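Local coordinates for protein nitrite oxidoreductase subunit B (Kuenenia stuttgartiensis, PDB 7B04) that probably relays electrons through iron-sulfur clusters as the beta subunit of a nitrite:nitrate oxidoreductase in an anammox bacterium, at residues C35-T40 with F168-R173; D114-V119 with W128-I133; I357-K362 with Y376-I381. All coordinates share one frame; numbering follows the deposited sequence.

Contact 1 is built on a cluster-binding loop and contact 2 lies close to other redox centres, whereas contact 3 lies far from clusters and heme. In contact 1, loop 35-40 binds a [4Fe-4S] cluster directly, and Gln-172 of strand 169-173 lines the same pocket. Contact 2 is nested in the excursion that contact 1 closes; their centres lie about 28 Å apart and their nearest atoms about 9 Å. Its Phe-117 side chain comes within about 7 Å of another [4Fe-4S] cluster, and Trp-128 within about 9 Å of the heme. Contact 3 follows later, centred about 30 Å from contact 1 and about 48 Å from contact 2, which lies on the opposite side of the chain's centre.

Contact 1: C35-T40 with F168-R173; sequences CIACQT and FFYLQR. With SF4 (iron/sulfur cluster), chain B.
The ring of Tyr-170 receives the methyl group of Ala-37 on one face, while Cys-35 O stands at its edge, near the ring plane. Ala-37 CB is 3.3 Å from the centroid of the Tyr-170 ring and only 5° off its normal, a CH-pi contact almost exactly over the centre. A small residue suits this place, because its single methyl can sit directly on the aromatic face while the backbone bends round the cluster. Cys-35 SG meets the same ring obliquely, as a sulfur-aromatic contact. The second flat group, the amide of Gln-172, approaches from the strand: its chain is bent at chi2 (83°), with CG and CD equally near Cys-35 SG, and it is NE2 that comes closest to that sulfur, at 3.1 Å. Gln-172 CG also lies 3.6 Å from the cluster sulfide S1.

Cys-35 SG is anti to its backbone N (chi1 -170°) and binds the iron FE3 at 2.3 Å; Cys-38 SG binds FE1 at the same length. These thiolates also accept backbone N-H bonds, from Ala-37 N to Cys-35 SG (3.5 Å) and from Thr-40 N to Cys-38 SG. Such bonds, usual in ferredoxin-type C-x-x-C-x-x-C loops, would be expected to temper the charge on sulfur. Cys-41 and Cys-262 complete the cluster ligands.

Tyr-170 OH is bonded to Asp-147, and Cys-35 O to Lys-343 of subunit A. Gln-39 occupies the N-cap of helix 40-46, and strand 169-173, paired antiparallel with strand 62-66, forms the wall against which the cluster loop rests.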
loop_
_atom_site.group_PDB
_atom_site.type_symbol
_atom_site.label_atom_id
_atom_site.label_comp_id
_atom_site.label_asym_id
_atom_site.label_seq_id
_atom_site.Cartn_x
_atom_site.Cartn_y
_atom_site.Cartn_z
ATOM N N CYS A 35 -10.831 -5.313 -8.355
ATOM C CA CYS A 35 -10.226 -4.888 -7.100
ATOM C C CYS A 35 -8.737 -5.217 -7.058
ATOM O O CYS A 35 -8.267 -6.181 -7.666
ATOM C CB CYS A 35 -10.932 -5.546 -5.915
ATOM S SG CYS A 35 -10.463 -4.873 -4.298
ATOM N N ILE A 36 -7.998 -4.401 -6.309
ATOM C CA ILE A 36 -6.550 -4.510 -6.193
ATOM C C ILE A 36 -6.092 -4.697 -4.755
ATOM O O ILE A 36 -4.888 -4.831 -4.515
ATOM C CB ILE A 36 -5.848 -3.289 -6.823
ATOM C CG1 ILE A 36 -6.327 -2.000 -6.157
ATOM C CG2 ILE A 36 -6.110 -3.238 -8.320
ATOM C CD1 ILE A 36 -5.729 -0.751 -6.755
ATOM N N ALA A 37 -7.017 -4.691 -3.792
ATOM C CA ALA A 37 -6.707 -4.768 -2.363
ATOM C C ALA A 37 -5.800 -3.630 -1.908
ATOM O O ALA A 37 -4.983 -3.801 -1.001
ATOM C CB ALA A 37 -6.088 -6.116 -1.989
ATOM N N CYS A 38 -5.946 -2.451 -2.513
ATOM C CA CYS A 38 -5.122 -1.318 -2.118
ATOM C C CYS A 38 -5.505 -0.764 -0.753
ATOM O O CYS A 38 -4.743 0.034 -0.197
ATOM C CB CYS A 38 -5.206 -0.208 -3.168
ATOM S SG CYS A 38 -6.847 0.519 -3.353
ATOM N N GLN A 39 -6.655 -1.168 -0.207
ATOM C CA GLN A 39 -7.135 -0.698 1.094
ATOM C C GLN A 39 -7.219 0.825 1.158
ATOM O O GLN A 39 -7.123 1.419 2.235
ATOM C CB GLN A 39 -6.265 -1.232 2.237
ATOM C CG GLN A 39 -5.886 -2.702 2.111
ATOM C CD GLN A 39 -6.988 -3.639 2.567
ATOM O OE1 GLN A 39 -7.871 -3.255 3.334
ATOM N NE2 GLN A 39 -6.934 -4.881 2.102
ATOM N N THR A 40 -7.385 1.473 0.003
ATOM C CA THR A 40 -7.640 2.910 -0.010
ATOM C C THR A 40 -8.962 3.232 0.671
ATOM O O THR A 40 -9.056 4.179 1.460
ATOM C CB THR A 40 -7.639 3.429 -1.445
ATOM O OG1 THR A 40 -6.358 3.192 -2.042
ATOM C CG2 THR A 40 -7.947 4.920 -1.476
ATOM N N PHE A 168 -6.938 -16.931 -5.203
ATOM C CA PHE A 168 -7.352 -16.081 -4.095
ATOM C C PHE A 168 -7.959 -14.815 -4.680
ATOM O O PHE A 168 -7.570 -14.376 -5.766
ATOM C CB PHE A 168 -6.186 -15.741 -3.153
ATOM C CG PHE A 168 -5.254 -14.683 -3.680
ATOM C CD1 PHE A 168 -5.304 -13.390 -3.189
ATOM C CD2 PHE A 168 -4.313 -14.987 -4.646
ATOM C CE1 PHE A 168 -4.440 -12.419 -3.653
ATOM C CE2 PHE A 168 -3.450 -14.016 -5.123
ATOM C CZ PHE A 168 -3.516 -12.730 -4.628
ATOM N N PHE A 169 -8.926 -14.245 -3.964
ATOM C CA PHE A 169 -9.587 -13.025 -4.403
ATOM C C PHE A 169 -9.842 -12.145 -3.189
ATOM O O PHE A 169 -9.618 -12.546 -2.043
ATOM C CB PHE A 169 -10.893 -13.319 -5.162
ATOM C CG PHE A 169 -11.995 -13.880 -4.304
ATOM C CD1 PHE A 169 -12.098 -15.244 -4.091
ATOM C CD2 PHE A 169 -12.942 -13.044 -3.729
ATOM C CE1 PHE A 169 -13.113 -15.765 -3.309
ATOM C CE2 PHE A 169 -13.958 -13.559 -2.945
ATOM C CZ PHE A 169 -14.044 -14.921 -2.736
ATOM N N TYR A 170 -10.321 -10.934 -3.450
ATOM C CA TYR A 170 -10.436 -9.896 -2.435
ATOM C C TYR A 170 -11.902 -9.630 -2.128
ATOM O O TYR A 170 -12.718 -9.494 -3.045
ATOM C CB TYR A 170 -9.744 -8.611 -2.892
ATOM C CG TYR A 170 -8.267 -8.783 -3.159
ATOM C CD1 TYR A 170 -7.438 -9.379 -2.217
ATOM C CD2 TYR A 170 -7.701 -8.350 -4.351
ATOM C CE1 TYR A 170 -6.088 -9.540 -2.454
ATOM C CE2 TYR A 170 -6.348 -8.506 -4.597
ATOM C CZ TYR A 170 -5.548 -9.102 -3.644
ATOM O OH TYR A 170 -4.204 -9.260 -3.876
ATOM N N LEU A 171 -12.231 -9.558 -0.841
ATOM C CA LEU A 171 -13.583 -9.263 -0.387
ATOM C C LEU A 171 -13.568 -7.943 0.369
ATOM O O LEU A 171 -12.855 -7.803 1.367
ATOM C CB LEU A 171 -14.120 -10.389 0.500
ATOM C CG LEU A 171 -15.582 -10.294 0.935
ATOM C CD1 LEU A 171 -16.502 -10.209 -0.274
ATOM C CD2 LEU A 171 -15.940 -11.486 1.805
ATOM N N GLN A 172 -14.349 -6.983 -0.112
ATOM C CA GLN A 172 -14.385 -5.629 0.423
ATOM C C GLN A 172 -15.674 -5.451 1.214
ATOM O O GLN A 172 -16.767 -5.506 0.640
ATOM C CB GLN A 172 -14.290 -4.596 -0.700
ATOM C CG GLN A 172 -13.271 -4.939 -1.778
ATOM C CD GLN A 172 -13.818 -5.898 -2.820
ATOM O OE1 GLN A 172 -15.030 -6.075 -2.943
ATOM N NE2 GLN A 172 -12.924 -6.533 -3.566
ATOM N N ARG A 173 -15.550 -5.225 2.521
ATOM C CA ARG A 173 -16.677 -5.335 3.438
ATOM C C ARG A 173 -16.823 -4.088 4.297
ATOM O O ARG A 173 -15.852 -3.624 4.905
ATOM C CB ARG A 173 -16.547 -6.554 4.356
ATOM C CG ARG A 173 -16.035 -7.824 3.707
ATOM C CD ARG A 173 -16.358 -9.020 4.587
ATOM N NE ARG A 173 -15.673 -8.954 5.878
ATOM C CZ ARG A 173 -16.263 -8.617 7.022
ATOM N NH1 ARG A 173 -17.557 -8.331 7.042
ATOM N NH2 ARG A 173 -15.563 -8.578 8.147
HETATM FE FE1 SF4 B . -8.780 -0.654 -3.554
HETATM FE FE2 SF4 B . -10.776 -0.744 -1.681
HETATM FE FE3 SF4 B . -10.582 -2.713 -3.575
HETATM FE FE4 SF4 B . -11.375 -0.193 -4.295
HETATM S S1 SF4 B . -12.479 -1.632 -2.913
HETATM S S2 SF4 B . -9.858 -1.512 -5.372
HETATM S S3 SF4 B . -10.107 1.074 -2.882
HETATM S S4 SF4 B . -9.069 -2.233 -1.937
#

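Contact 2: D114-V119 with W128-I133; sequences DTIFEV and WAVGYI
Val-130 gives its backbone N-H to Ile-116 O at 3.2 Å, and two CA-H...O contacts, from Ala-129 CA to that same oxygen and from Phe-117 CA to Trp-128 O, draw the irregular segment 128-133 against the first turn of helix 116-123. The N-H bond is fairly straight (160°), its donor standing above the carbonyl plane. Ile-116 O is thus approached by one N-H and one weaker C-H donor.

The aliphatic side chains at this junction are small or beta-branched. Val-130 points its side chain at the helix: its CG2 lies 3.7 Å from Ile-116 CB, the two side chains meeting at a slant, while its CG1 lies 3.7 Å from Val-119 CG1, the two valines crossing at about a right angle. The forked shape of valine lets one residue serve both neighbours, which are three positions apart on the helix. Ala-129 CB, a lone methyl, touches both Ile-116 CD1 and Phe-117 CD1, 3.9 Å from each. Ile-116 CG1, set between its own backbone N and carbonyl carbon (chi1 62°), lies over the centre of one face of the Phe-117 ring; Trp-128 O stands at that ring's edge.

The indole of Trp-128 leads away from the helix. It packs on Pro-16 and Gln-217 and meets Phe-88 of subunit C edge-to-face, so the segment also reaches a subunit interface.

Thr-115, at the N-cap, accepts from Glu-118 N through OG1 (3.2 Å), and Glu-118 OE1 accepts from Thr-115 N from above the carboxylate plane: the reciprocal pair of a capping box, the classic start of an alpha-helix.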
loop_
_atom_site.group_PDB
_atom_site.type_symbol
_atom_site.label_atom_id
_atom_site.label_comp_id
_atom_site.label_asym_id
_atom_site.label_seq_id
_atom_site.Cartn_x
_atom_site.Cartn_y
_atom_site.Cartn_z
ATOM N N ASP A 114 -31.582 -22.884 7.722
ATOM C CA ASP A 114 -31.953 -22.005 8.821
ATOM C C ASP A 114 -31.019 -20.806 8.904
ATOM O O ASP A 114 -29.798 -20.940 8.786
ATOM C CB ASP A 114 -31.931 -22.765 10.148
ATOM C CG ASP A 114 -32.908 -23.921 10.178
ATOM O OD1 ASP A 114 -33.871 -23.911 9.382
ATOM O OD2 ASP A 114 -32.710 -24.841 10.998
ATOM N N THR A 115 -31.610 -19.630 9.093
ATOM C CA THR A 115 -30.855 -18.411 9.317
ATOM C C THR A 115 -30.338 -18.375 10.754
ATOM O O THR A 115 -30.706 -19.200 11.596
ATOM C CB THR A 115 -31.715 -17.181 9.033
ATOM O OG1 THR A 115 -32.673 -17.012 10.087
ATOM C CG2 THR A 115 -32.451 -17.344 7.716
ATOM N N ILE A 116 -29.460 -17.407 11.029
ATOM C CA ILE A 116 -28.927 -17.253 12.380
ATOM C C ILE A 116 -30.050 -17.020 13.383
ATOM O O ILE A 116 -29.937 -17.400 14.555
ATOM C CB ILE A 116 -27.886 -16.117 12.423
ATOM C CG1 ILE A 116 -28.523 -14.781 12.036
ATOM C CG2 ILE A 116 -26.714 -16.436 11.508
ATOM C CD1 ILE A 116 -27.704 -13.576 12.442
ATOM N N PHE A 117 -31.147 -16.399 12.945
ATOM C CA PHE A 117 -32.301 -16.224 13.819
ATOM C C PHE A 117 -33.033 -17.543 14.031
ATOM O O PHE A 117 -33.419 -17.873 15.160
ATOM C CB PHE A 117 -33.240 -15.167 13.240
ATOM C CG PHE A 117 -32.544 -13.908 12.809
ATOM C CD1 PHE A 117 -32.166 -12.956 13.742
ATOM C CD2 PHE A 117 -32.263 -13.679 11.473
ATOM C CE1 PHE A 117 -31.523 -11.796 13.349
ATOM C CE2 PHE A 117 -31.620 -12.523 11.073
ATOM C CZ PHE A 117 -31.249 -11.580 12.012
ATOM N N GLU A 118 -33.237 -18.308 12.956
ATOM C CA GLU A 118 -33.994 -19.550 13.054
ATOM C C GLU A 118 -33.199 -20.664 13.723
ATOM O O GLU A 118 -33.794 -21.536 14.369
ATOM C CB GLU A 118 -34.455 -19.988 11.662
ATOM C CG GLU A 118 -35.301 -18.944 10.947
ATOM C CD GLU A 118 -35.489 -19.247 9.474
ATOM O OE1 GLU A 118 -34.848 -20.194 8.970
ATOM O OE2 GLU A 118 -36.279 -18.535 8.819
ATOM N N VAL A 119 -31.870 -20.666 13.583
ATOM C CA VAL A 119 -31.054 -21.608 14.345
ATOM C C VAL A 119 -31.216 -21.347 15.836
ATOM O O VAL A 119 -31.350 -22.278 16.638
ATOM C CB VAL A 119 -29.577 -21.523 13.912
ATOM C CG1 VAL A 119 -28.686 -22.248 14.909
ATOM C CG2 VAL A 119 -29.395 -22.110 12.525
ATOM N N TRP A 128 -31.748 -14.037 20.428
ATOM C CA TRP A 128 -32.391 -13.736 19.156
ATOM C C TRP A 128 -31.626 -14.323 17.975
ATOM O O TRP A 128 -32.224 -14.601 16.930
ATOM C CB TRP A 128 -32.559 -12.226 19.006
ATOM C CG TRP A 128 -33.650 -11.683 19.882
ATOM C CD1 TRP A 128 -33.514 -10.799 20.912
ATOM C CD2 TRP A 128 -35.046 -12.004 19.810
ATOM N NE1 TRP A 128 -34.738 -10.542 21.480
ATOM C CE2 TRP A 128 -35.695 -11.270 20.823
ATOM C CE3 TRP A 128 -35.807 -12.841 18.989
ATOM C CZ2 TRP A 128 -37.071 -11.345 21.033
ATOM C CZ3 TRP A 128 -37.174 -12.910 19.195
ATOM C CH2 TRP A 128 -37.791 -12.168 20.211
ATOM N N ALA A 129 -30.316 -14.520 18.113
ATOM C CA ALA A 129 -29.525 -15.068 17.022
ATOM C C ALA A 129 -28.288 -15.756 17.582
ATOM O O ALA A 129 -27.827 -15.437 18.680
ATOM C CB ALA A 129 -29.119 -13.980 16.022
ATOM N N VAL A 130 -27.765 -16.711 16.816
ATOM C CA VAL A 130 -26.506 -17.358 17.163
ATOM C C VAL A 130 -25.361 -16.407 16.853
ATOM O O VAL A 130 -25.454 -15.555 15.960
ATOM C CB VAL A 130 -26.345 -18.692 16.409
ATOM C CG1 VAL A 130 -27.107 -19.799 17.114
ATOM C CG2 VAL A 130 -26.810 -18.546 14.971
ATOM N N GLY A 131 -24.271 -16.545 17.595
ATOM C CA GLY A 131 -23.122 -15.698 17.361
ATOM C C GLY A 131 -22.059 -15.912 18.417
ATOM O O GLY A 131 -22.123 -16.847 19.219
ATOM N N TYR A 132 -21.078 -15.015 18.393
ATOM C CA TYR A 132 -19.973 -15.035 19.337
ATOM C C TYR A 132 -19.380 -13.637 19.400
ATOM O O TYR A 132 -19.533 -12.837 18.474
ATOM C CB TYR A 132 -18.904 -16.062 18.939
ATOM C CG TYR A 132 -18.080 -15.659 17.733
ATOM C CD1 TYR A 132 -18.533 -15.904 16.444
ATOM C CD2 TYR A 132 -16.846 -15.037 17.885
ATOM C CE1 TYR A 132 -17.784 -15.540 15.341
ATOM C CE2 TYR A 132 -16.091 -14.665 16.788
ATOM C CZ TYR A 132 -16.565 -14.920 15.519
ATOM O OH TYR A 132 -15.816 -14.553 14.424
ATOM N N ILE A 133 -18.697 -13.355 20.505
ATOM C CA ILE A 133 -17.969 -12.101 20.675
ATOM C C ILE A 133 -16.509 -12.373 20.323
ATOM O O ILE A 133 -15.849 -13.152 21.029
ATOM C CB ILE A 133 -18.102 -11.553 22.101
ATOM C CG1 ILE A 133 -19.546 -11.139 22.381
ATOM C CG2 ILE A 133 -17.163 -10.374 22.305
ATOM C CD1 ILE A 133 -19.804 -10.774 23.826
#

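Contact 3: I357-K362 with Y376-I381; sequences IEEGPK and YNDTVI
Glu-358 and Thr-379 face each other as an antiparallel hydrogen-bonded pair: Glu-358 N donates to Thr-379 O at 2.8 Å, and Thr-379 N to Glu-358 O at 2.9 Å. Ile-357 with Val-380 and Lys-362 with Tyr-376 form non-hydrogen-bonded pairs on the other face of the sheet. Another backbone bond runs from Asn-377 N to Pro-361 O; proline lacks an amide hydrogen but keeps a carbonyl able to accept. Gly-360, without a side chain, lets its CA approach Asn-377 O to 3.5 Å in a CA-H...O contact.

One side chain also bonds to backbone. Asp-378 OD1 takes Gly-360 N-H at 3.2 Å on its anti lone pair.

The register shifts by one residue between Glu-358 and Lys-362, so the pairing is broken into two short runs: strands 354-358 and 362-368 both pair with the long strand 371-383, which pairs also with strand 389-394 in an antiparallel sheet. At the interruption Asn-377 is the centre of an inverse gamma turn, closed by a weak bond from Asp-378 N to Tyr-376 O.

Van der Waals contacts lie on both faces. Ile-357 CG2 rests 3.6 Å from Asp-378 CB, and Ile-357 CG1 lies 4.2 Å from Val-380 CG2; the Ile-357 side chain also touches Glu-337 and Ala-340 of helix 336-342. On the Thr-379 face, the Ile-381 side chain crosses the extended Glu-358 chain at a slant, its CD1 3.7 Å from Glu-358 CD. Lys-362 CB lies 3.6 Å from Tyr-376 CD1, its amine leading off to Glu-365.

Charges gather at Arg-336. Glu-359 and Asp-378 run alongside each other in the same direction, their carboxylate planes 51° apart; both form salt bridges to this arginine, which probably offsets their mutual repulsion and which also makes a cation-pi contact with Tyr-376.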
loop_
_atom_site.group_PDB
_atom_site.type_symbol
_atom_site.label_atom_id
_atom_site.label_comp_id
_atom_site.label_asym_id
_atom_site.label_seq_id
_atom_site.Cartn_x
_atom_site.Cartn_y
_atom_site.Cartn_z
ATOM N N ILE A 357 -27.837 6.216 -22.054
ATOM C CA ILE A 357 -26.674 6.097 -22.927
ATOM C C ILE A 357 -26.940 6.761 -24.273
ATOM O O ILE A 357 -28.010 6.575 -24.864
ATOM C CB ILE A 357 -26.306 4.615 -23.131
ATOM C CG1 ILE A 357 -25.892 3.982 -21.804
ATOM C CG2 ILE A 357 -25.223 4.457 -24.188
ATOM C CD1 ILE A 357 -26.033 2.482 -21.784
ATOM N N GLU A 358 -25.967 7.543 -24.745
ATOM C CA GLU A 358 -25.961 8.079 -26.101
ATOM C C GLU A 358 -24.990 7.248 -26.930
ATOM O O GLU A 358 -23.821 7.098 -26.560
ATOM C CB GLU A 358 -25.537 9.549 -26.117
ATOM C CG GLU A 358 -26.538 10.509 -25.506
ATOM C CD GLU A 358 -26.086 11.952 -25.608
ATOM O OE1 GLU A 358 -24.946 12.189 -26.066
ATOM O OE2 GLU A 358 -26.870 12.850 -25.233
ATOM N N GLU A 359 -25.472 6.711 -28.046
ATOM C CA GLU A 359 -24.721 5.691 -28.765
ATOM C C GLU A 359 -23.626 6.283 -29.647
ATOM O O GLU A 359 -23.754 7.383 -30.195
ATOM C CB GLU A 359 -25.674 4.826 -29.590
ATOM C CG GLU A 359 -26.262 3.693 -28.760
ATOM C CD GLU A 359 -27.207 2.804 -29.536
ATOM O OE1 GLU A 359 -28.124 3.333 -30.197
ATOM O OE2 GLU A 359 -27.035 1.569 -29.475
ATOM N N GLY A 360 -22.543 5.519 -29.783
ATOM C CA GLY A 360 -21.375 5.917 -30.531
ATOM C C GLY A 360 -20.929 4.834 -31.497
ATOM O O GLY A 360 -21.512 3.747 -31.557
ATOM N N PRO A 361 -19.889 5.116 -32.277
ATOM C CA PRO A 361 -19.433 4.147 -33.279
ATOM C C PRO A 361 -18.778 2.924 -32.654
ATOM O O PRO A 361 -18.268 2.950 -31.532
ATOM C CB PRO A 361 -18.423 4.948 -34.105
ATOM C CG PRO A 361 -17.873 5.941 -33.135
ATOM C CD PRO A 361 -19.015 6.301 -32.214
ATOM N N LYS A 362 -18.811 1.831 -33.413
ATOM C CA LYS A 362 -18.153 0.594 -33.012
ATOM C C LYS A 362 -16.638 0.740 -33.142
ATOM O O LYS A 362 -16.136 1.276 -34.135
ATOM C CB LYS A 362 -18.671 -0.569 -33.861
ATOM C CG LYS A 362 -17.648 -1.638 -34.205
ATOM C CD LYS A 362 -18.343 -2.912 -34.666
ATOM C CE LYS A 362 -19.385 -2.615 -35.738
ATOM N NZ LYS A 362 -19.621 -3.780 -36.636
ATOM N N TYR A 376 -18.599 -0.657 -28.555
ATOM C CA TYR A 376 -18.917 0.627 -29.163
ATOM C C TYR A 376 -18.457 1.726 -28.213
ATOM O O TYR A 376 -18.390 1.523 -26.997
ATOM C CB TYR A 376 -20.425 0.750 -29.432
ATOM C CG TYR A 376 -21.035 -0.438 -30.153
ATOM C CD1 TYR A 376 -21.379 -0.360 -31.497
ATOM C CD2 TYR A 376 -21.270 -1.635 -29.488
ATOM C CE1 TYR A 376 -21.934 -1.453 -32.159
ATOM C CE2 TYR A 376 -21.818 -2.722 -30.142
ATOM C CZ TYR A 376 -22.149 -2.628 -31.476
ATOM O OH TYR A 376 -22.698 -3.710 -32.130
ATOM N N ASN A 377 -18.097 2.884 -28.764
ATOM C CA ASN A 377 -17.666 4.001 -27.918
ATOM C C ASN A 377 -18.880 4.834 -27.499
ATOM O O ASN A 377 -19.074 5.983 -27.915
ATOM C CB ASN A 377 -16.627 4.852 -28.628
ATOM C CG ASN A 377 -16.130 6.002 -27.748
ATOM O OD1 ASN A 377 -15.123 5.893 -27.058
ATOM N ND2 ASN A 377 -16.856 7.104 -27.765
ATOM N N ASP A 378 -19.712 4.233 -26.654
ATOM C CA ASP A 378 -20.906 4.936 -26.222
ATOM C C ASP A 378 -20.566 5.923 -25.124
ATOM O O ASP A 378 -19.542 5.816 -24.443
ATOM C CB ASP A 378 -21.980 3.989 -25.702
ATOM C CG ASP A 378 -22.203 2.793 -26.607
ATOM O OD1 ASP A 378 -22.251 2.950 -27.839
ATOM O OD2 ASP A 378 -22.367 1.688 -26.063
ATOM N N THR A 379 -21.435 6.911 -24.979
ATOM C CA THR A 379 -21.328 7.925 -23.940
ATOM C C THR A 379 -22.397 7.627 -22.894
ATOM O O THR A 379 -23.596 7.728 -23.180
ATOM C CB THR A 379 -21.509 9.323 -24.527
ATOM O OG1 THR A 379 -20.404 9.627 -25.384
ATOM C CG2 THR A 379 -21.603 10.347 -23.431
ATOM N N VAL A 380 -21.968 7.231 -21.698
ATOM C CA VAL A 380 -22.888 6.938 -20.606
ATOM C C VAL A 380 -23.077 8.206 -19.787
ATOM O O VAL A 380 -22.133 8.976 -19.572
ATOM C CB VAL A 380 -22.374 5.768 -19.740
ATOM C CG1 VAL A 380 -21.051 6.117 -19.073
ATOM C CG2 VAL A 380 -23.418 5.372 -18.700
ATOM N N ILE A 381 -24.312 8.442 -19.348
ATOM C CA ILE A 381 -24.689 9.674 -18.670
ATOM C C ILE A 381 -25.431 9.325 -17.388
ATOM O O ILE A 381 -26.306 8.452 -17.383
ATOM C CB ILE A 381 -25.563 10.571 -19.571
ATOM C CG1 ILE A 381 -24.836 10.902 -20.875
ATOM C CG2 ILE A 381 -25.945 11.847 -18.849
ATOM C CD1 ILE A 381 -25.744 11.449 -21.953
#